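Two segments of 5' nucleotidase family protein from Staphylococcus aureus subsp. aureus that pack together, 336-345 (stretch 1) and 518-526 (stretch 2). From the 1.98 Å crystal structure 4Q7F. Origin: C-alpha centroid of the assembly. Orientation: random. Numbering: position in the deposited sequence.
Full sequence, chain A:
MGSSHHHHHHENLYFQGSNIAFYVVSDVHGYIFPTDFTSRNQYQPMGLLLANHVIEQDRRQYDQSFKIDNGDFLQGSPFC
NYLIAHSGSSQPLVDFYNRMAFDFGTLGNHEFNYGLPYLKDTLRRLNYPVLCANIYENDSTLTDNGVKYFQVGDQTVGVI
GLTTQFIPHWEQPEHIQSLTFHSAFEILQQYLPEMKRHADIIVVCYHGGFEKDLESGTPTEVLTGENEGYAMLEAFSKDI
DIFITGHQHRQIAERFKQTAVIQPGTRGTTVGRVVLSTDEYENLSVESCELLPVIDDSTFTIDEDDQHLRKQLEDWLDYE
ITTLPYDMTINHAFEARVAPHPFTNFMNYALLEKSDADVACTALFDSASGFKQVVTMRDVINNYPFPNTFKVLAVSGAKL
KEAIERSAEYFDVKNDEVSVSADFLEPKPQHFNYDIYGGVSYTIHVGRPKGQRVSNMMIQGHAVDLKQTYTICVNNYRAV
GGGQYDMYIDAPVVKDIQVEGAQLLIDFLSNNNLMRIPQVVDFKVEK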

ATOM      1  N   ALA A 336      -2.753  -2.970  22.227  1.00 31.40           N
ATOM      2  CA  ALA A 336      -3.179  -1.626  21.942  1.00 30.27           C
ATOM      3  C   ALA A 336      -4.342  -1.619  20.945  1.00 28.27           C
ATOM      4  O   ALA A 336      -4.728  -0.560  20.464  1.00 29.15           O
ATOM      5  CB  ALA A 336      -2.006  -0.807  21.429  1.00 30.33           C
ATOM      6  N   ARG A 337      -4.880  -2.800  20.617  1.00 27.38           N
ATOM      7  CA  ARG A 337      -6.059  -2.917  19.761  1.00 26.47           C
ATOM      8  C   ARG A 337      -7.259  -3.481  20.551  1.00 26.43           C
ATOM      9  O   ARG A 337      -8.400  -3.046  20.327  1.00 25.29           O
ATOM     10  CB  ARG A 337      -5.776  -3.737  18.494  1.00 26.03           C
ATOM     11  CG  ARG A 337      -4.843  -3.025  17.519  1.00 26.25           C
ATOM     12  CD  ARG A 337      -4.789  -3.731  16.173  1.00 26.90           C
ATOM     13  NE  ARG A 337      -3.891  -3.051  15.239  1.00 26.70           N
ATOM     14  CZ  ARG A 337      -2.660  -3.440  14.914  1.00 28.32           C
ATOM     15  NH1 ARG A 337      -2.116  -4.556  15.405  1.00 30.30           N
ATOM     16  NH2 ARG A 337      -1.967  -2.708  14.063  1.00 28.64           N
ATOM     17  N   VAL A 338      -7.015  -4.437  21.453  1.00 27.50           N
ATOM     18  CA  VAL A 338      -8.097  -5.010  22.306  1.00 28.23           C
ATOM     19  C   VAL A 338      -8.571  -4.113  23.421  1.00 27.72           C
ATOM     20  O   VAL A 338      -9.611  -4.382  24.039  1.00 27.04           O
ATOM     21  CB  VAL A 338      -7.725  -6.319  23.062  1.00 31.16           C
ATOM     22  CG1 VAL A 338      -8.307  -7.560  22.410  1.00 32.04           C
ATOM     23  CG2 VAL A 338      -6.243  -6.395  23.397  1.00 31.73           C
ATOM     24  N   ALA A 339      -7.798  -3.092  23.739  1.00 26.80           N
ATOM     25  CA  ALA A 339      -8.168  -2.209  24.833  1.00 27.52           C
ATOM     26  C   ALA A 339      -7.491  -0.867  24.646  1.00 27.50           C
ATOM     27  O   ALA A 339      -6.541  -0.738  23.832  1.00 26.55           O
ATOM     28  CB  ALA A 339      -7.757  -2.832  26.176  1.00 29.45           C
ATOM     29  N   PRO A 340      -7.979   0.144  25.368  1.00 27.39           N
ATOM     30  CA  PRO A 340      -7.378   1.457  25.263  1.00 27.28           C
ATOM     31  C   PRO A 340      -5.904   1.429  25.624  1.00 27.74           C
ATOM     32  O   PRO A 340      -5.480   0.628  26.473  1.00 27.95           O
ATOM     33  CB  PRO A 340      -8.132   2.280  26.318  1.00 28.46           C
ATOM     34  CG  PRO A 340      -9.441   1.585  26.509  1.00 28.80           C
ATOM     35  CD  PRO A 340      -9.181   0.133  26.237  1.00 28.78           C
ATOM     36  N   HIS A 341      -5.152   2.311  24.994  1.00 27.03           N
ATOM     37  CA  HIS A 341      -3.741   2.449  25.251  1.00 28.10           C
ATOM     38  C   HIS A 341      -3.450   3.956  25.274  1.00 28.19           C
ATOM     39  O   HIS A 341      -4.059   4.712  24.512  1.00 26.52           O
ATOM     40  CB  HIS A 341      -2.950   1.750  24.137  1.00 27.90           C
ATOM     41  CG  HIS A 341      -1.484   1.673  24.404  1.00 29.11           C
ATOM     42  ND1 HIS A 341      -0.636   2.721  24.140  1.00 29.14           N
ATOM     43  CD2 HIS A 341      -0.721   0.701  24.966  1.00 29.90           C
ATOM     44  CE1 HIS A 341       0.592   2.395  24.503  1.00 30.24           C
ATOM     45  NE2 HIS A 341       0.570   1.169  24.996  1.00 30.39           N
ATOM     46  N   PRO A 342      -2.525   4.411  26.133  1.00 29.84           N
ATOM     47  CA  PRO A 342      -2.252   5.853  26.144  1.00 30.53           C
ATOM     48  C   PRO A 342      -1.925   6.468  24.768  1.00 29.96           C
ATOM     49  O   PRO A 342      -2.263   7.628  24.517  1.00 30.34           O
ATOM     50  CB  PRO A 342      -1.061   5.977  27.097  1.00 32.05           C
ATOM     51  CG  PRO A 342      -1.227   4.823  28.036  1.00 33.02           C
ATOM     52  CD  PRO A 342      -1.778   3.704  27.191  1.00 31.82           C
ATOM     53  N   PHE A 343      -1.289   5.712  23.880  1.00 29.55           N
ATOM     54  CA  PHE A 343      -0.949   6.244  22.571  1.00 28.56           C
ATOM     55  C   PHE A 343      -2.176   6.364  21.638  1.00 27.00           C
ATOM     56  O   PHE A 343      -2.286   7.328  20.910  1.00 26.21           O
ATOM     57  CB  PHE A 343       0.184   5.462  21.907  1.00 28.41           C
ATOM     58  CG  PHE A 343       0.657   6.089  20.623  1.00 27.67           C
ATOM     59  CD1 PHE A 343       1.458   7.216  20.649  1.00 28.06           C
ATOM     60  CD2 PHE A 343       0.269   5.579  19.397  1.00 26.99           C
ATOM     61  CE1 PHE A 343       1.887   7.810  19.470  1.00 27.52           C
ATOM     62  CE2 PHE A 343       0.682   6.176  18.218  1.00 26.64           C
ATOM     63  CZ  PHE A 343       1.489   7.297  18.258  1.00 26.69           C
ATOM     64  N   THR A 344      -3.090   5.398  21.655  1.00 27.28           N
ATOM     65  CA  THR A 344      -4.306   5.507  20.832  1.00 26.30           C
ATOM     66  C   THR A 344      -5.209   6.612  21.396  1.00 26.21           C
ATOM     67  O   THR A 344      -5.884   7.348  20.642  1.00 25.99           O
ATOM     68  CB  THR A 344      -5.073   4.183  20.727  1.00 26.06           C
ATOM     69  OG1 THR A 344      -5.445   3.717  22.034  1.00 27.36           O
ATOM     70  CG2 THR A 344      -4.218   3.167  20.043  1.00 26.57           C
ATOM     71  N   ASN A 345      -5.213   6.731  22.719  1.00 26.64           N
ATOM     72  CA  ASN A 345      -5.951   7.775  23.387  1.00 26.98           C
ATOM     73  C   ASN A 345      -5.411   9.124  22.940  1.00 27.37           C
ATOM     74  O   ASN A 345      -6.169  10.018  22.609  1.00 25.53           O
ATOM     75  CB  ASN A 345      -5.816   7.675  24.881  1.00 28.53           C
ATOM     76  CG  ASN A 345      -6.658   8.694  25.582  1.00 29.51           C
ATOM     77  OD1 ASN A 345      -7.885   8.655  25.490  1.00 29.61           O
ATOM     78  ND2 ASN A 345      -6.015   9.624  26.276  1.00 30.09           N
ATOM     79  N   PRO A 518      -6.864  14.098  28.248  1.00 41.75           N
ATOM     80  CA  PRO A 518      -8.044  13.486  28.866  1.00 41.31           C
ATOM     81  C   PRO A 518      -8.329  12.114  28.265  1.00 37.85           C
ATOM     82  O   PRO A 518      -7.871  11.819  27.151  1.00 34.33           O
ATOM     83  CB  PRO A 518      -9.175  14.467  28.541  1.00 41.65           C
ATOM     84  CG  PRO A 518      -8.696  15.275  27.410  1.00 40.03           C
ATOM     85  CD  PRO A 518      -7.198  15.342  27.536  1.00 40.97           C
ATOM     86  N   GLN A 519      -9.083  11.289  28.983  1.00 36.82           N
ATOM     87  CA  GLN A 519      -9.385   9.957  28.500  1.00 35.75           C
ATOM     88  C   GLN A 519     -10.581   9.989  27.550  1.00 33.61           C
ATOM     89  O   GLN A 519     -11.725  10.113  27.978  1.00 35.83           O
ATOM     90  CB  GLN A 519      -9.641   8.983  29.658  1.00 38.76           C
ATOM     91  CG  GLN A 519      -9.580   7.516  29.223  1.00 38.41           C
ATOM     92  CD  GLN A 519      -8.185   7.102  28.736  1.00 38.71           C
ATOM     93  OE1 GLN A 519      -7.159   7.572  29.257  1.00 39.98           O
ATOM     94  NE2 GLN A 519      -8.141   6.209  27.746  1.00 37.34           N
ATOM     95  N   VAL A 520     -10.299   9.877  26.262  1.00 29.76           N
ATOM     96  CA  VAL A 520     -11.337   9.882  25.226  1.00 29.26           C
ATOM     97  C   VAL A 520     -11.588   8.493  24.622  1.00 26.78           C
ATOM     98  O   VAL A 520     -12.611   8.282  23.973  1.00 26.24           O
ATOM     99  CB  VAL A 520     -11.019  10.894  24.110  1.00 28.43           C
ATOM    100  CG1 VAL A 520     -10.971  12.303  24.691  1.00 30.39           C
ATOM    101  CG2 VAL A 520      -9.716  10.543  23.391  1.00 28.06           C
ATOM    102  N   VAL A 521     -10.673   7.556  24.869  1.00 26.73           N
ATOM    103  CA  VAL A 521     -10.795   6.168  24.387  1.00 25.44           C
ATOM    104  C   VAL A 521     -11.169   5.337  25.594  1.00 27.11           C
ATOM    105  O   VAL A 521     -10.442   5.288  26.593  1.00 27.14           O
ATOM    106  CB  VAL A 521      -9.514   5.651  23.715  1.00 24.75           C
ATOM    107  CG1 VAL A 521      -9.704   4.223  23.211  1.00 24.52           C
ATOM    108  CG2 VAL A 521      -9.133   6.542  22.550  1.00 23.60           C
ATOM    109  N   ASP A 522     -12.327   4.707  25.498  1.00 26.53           N
ATOM    110  CA  ASP A 522     -12.857   3.938  26.572  1.00 28.02           C
ATOM    111  C   ASP A 522     -13.744   2.861  25.955  1.00 27.67           C
ATOM    112  O   ASP A 522     -14.875   3.134  25.556  1.00 27.99           O
ATOM    113  CB  ASP A 522     -13.654   4.886  27.457  1.00 30.67           C
ATOM    114  CG  ASP A 522     -14.308   4.194  28.625  1.00 32.96           C
ATOM    115  OD1 ASP A 522     -14.046   3.007  28.838  1.00 32.69           O
ATOM    116  OD2 ASP A 522     -15.080   4.861  29.322  1.00 35.82           O
ATOM    117  N   PHE A 523     -13.208   1.650  25.842  1.00 26.80           N
ATOM    118  CA  PHE A 523     -13.935   0.539  25.235  1.00 26.48           C
ATOM    119  C   PHE A 523     -13.434  -0.772  25.802  1.00 26.59           C
ATOM    120  O   PHE A 523     -12.411  -0.810  26.470  1.00 26.92           O
ATOM    121  CB  PHE A 523     -13.785   0.540  23.708  1.00 26.19           C
ATOM    122  CG  PHE A 523     -12.402   0.202  23.218  1.00 25.44           C
ATOM    123  CD1 PHE A 523     -11.396   1.158  23.199  1.00 26.16           C
ATOM    124  CD2 PHE A 523     -12.111  -1.081  22.747  1.00 25.61           C
ATOM    125  CE1 PHE A 523     -10.122   0.841  22.732  1.00 25.04           C
ATOM    126  CE2 PHE A 523     -10.843  -1.408  22.283  1.00 25.14           C
ATOM    127  CZ  PHE A 523      -9.847  -0.447  22.279  1.00 25.60           C
ATOM    128  N   LYS A 524     -14.156  -1.839  25.509  1.00 26.37           N
ATOM    129  CA  LYS A 524     -13.840  -3.154  26.021  1.00 27.21           C
ATOM    130  C   LYS A 524     -14.106  -4.151  24.953  1.00 25.42           C
ATOM    131  O   LYS A 524     -15.078  -4.006  24.202  1.00 26.33           O
ATOM    132  CB  LYS A 524     -14.791  -3.525  27.176  1.00 30.31           C
ATOM    133  CG  LYS A 524     -14.896  -2.496  28.259  1.00 33.28           C
ATOM    134  CD  LYS A 524     -15.965  -2.894  29.266  1.00 36.56           C
ATOM    135  CE  LYS A 524     -16.289  -1.741  30.174  1.00 39.71           C
ATOM    136  NZ  LYS A 524     -17.398  -2.113  31.108  1.00 43.05           N
ATOM    137  N   VAL A 525     -13.268  -5.181  24.898  1.00 24.28           N
ATOM    138  CA  VAL A 525     -13.433  -6.258  23.930  1.00 22.91           C
ATOM    139  C   VAL A 525     -13.378  -7.550  24.684  1.00 24.33           C
ATOM    140  O   VAL A 525     -12.468  -7.770  25.456  1.00 25.34           O
ATOM    141  CB  VAL A 525     -12.337  -6.242  22.868  1.00 21.21           C
ATOM    142  CG1 VAL A 525     -12.571  -7.361  21.858  1.00 21.03           C
ATOM    143  CG2 VAL A 525     -12.349  -4.898  22.189  1.00 21.11           C
ATOM    144  N   GLU A 526     -14.379  -8.385  24.485  1.00 25.71           N
ATOM    145  CA  GLU A 526     -14.451  -9.636  25.183  1.00 27.75           C
ATOM    146  C   GLU A 526     -15.346 -10.533  24.375  1.00 27.50           C
ATOM    147  O   GLU A 526     -15.849 -10.112  23.337  1.00 26.21           O
ATOM    148  CB  GLU A 526     -15.029  -9.394  26.563  1.00 30.90           C
ATOM    149  CG  GLU A 526     -16.474  -8.925  26.554  1.00 31.84           C
ATOM    150  CD  GLU A 526     -16.958  -8.566  27.935  1.00 36.17           C
ATOM    151  OE1 GLU A 526     -17.697  -9.386  28.531  1.00 36.58           O
ATOM    152  OE2 GLU A 526     -16.549  -7.499  28.445  1.00 38.32           O
TER
HETATM  153  O   HOH W   1     -10.784  -4.873  26.181  1.00 31.87           O

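Two segments far apart in sequence meet here over a modest 510 Å² of buried surface, and the contact divides into an apolar part, one bridging water and a single buried amide that reads backbone. Ala-336 takes no part, its CB pointing away from stretch 2. Arg-337 also directs its CB away, and its NH2 is hydrogen-bonded elsewhere in the structure; what it offers is backbone. Arg-337 O lies 3.5 Å from Phe-523 CE2, at the ring edge and near the ring plane, where the slightly positive aromatic hydrogens suit an oxygen.

Val-338 does more. Val-338 CG1 comes within 4.3 Å of Val-525 CB, an apolar contact between two beta-branched side chains, while Val-338 O sits 3.3 Å from Val-525 CG2. Val-338 O also accepts a hydrogen bond from the O of water 1, 2.5 Å away, and the O of water 1 accepts in turn from Val-525 N at 2.8 Å. The CA atoms of Val-338 and Val-525 are 5.7 Å apart, and the water links their backbones where no direct hydrogen bond joins them. Ala-339 turns its small side chain away, leaving its backbone against the aromatic ring: Ala-339 C is 3.4 Å from Phe-523 CZ.

Pro-340 is the main apolar piece of stretch 1. Pro-340 CD lies over one face of the Phe-523 ring, 4.0 Å from the centroid and 23° off the normal, a CH-pi contact; the C-H bonds of CD, next to the ring nitrogen, are well suited to this. Phe-523 reaches the site with chi1 at 69° (p), and the end of its side chain comes nearer to stretch 1 than its sideways CA-to-CB bond alone would suggest. On the same proline, Pro-340 CB packs 4.0 Å from Val-521 CG1, so one rigid ring touches both Phe-523 and Val-521.

His-341 points its CB away from stretch 2 and works locally. As N-cap of the helix that follows, His-341 ND1 accepts from Phe-343 N at 3.1 Å, a capping bond at the helix start. Pro-342, exposed, and Phe-343, buried, make no contact across the interface. Thr-344 points its CB toward stretch 2, yet Thr-344 OG1 stays 4.4 Å from Val-521 CG1; Thr-344 O is 3.9 Å from Val-521 CG2.

Asn-345 supplies all the direct hydrogen bonds between the stretches. With chi1 in the t rotamer, its amide meets the backbone of residues 518 to 521, where both ends of the group are used. Asn-345 OD1 accepts from Val-520 N at 2.8 Å and from Val-521 N at 3.1 Å; Asn-345 ND2 donates to Pro-518 O at 3.0 Å. An amide fits because it offers acceptor and donor together, matching a backbone that presents two NH groups and a carbonyl. Nearby, Gln-519 folds back within its own stretch, Gln-519 NE2 donating to Val-521 O at 2.7 Å. The rule to take away is economical: proline against aromatic for packing, asparagine for reading a backbone.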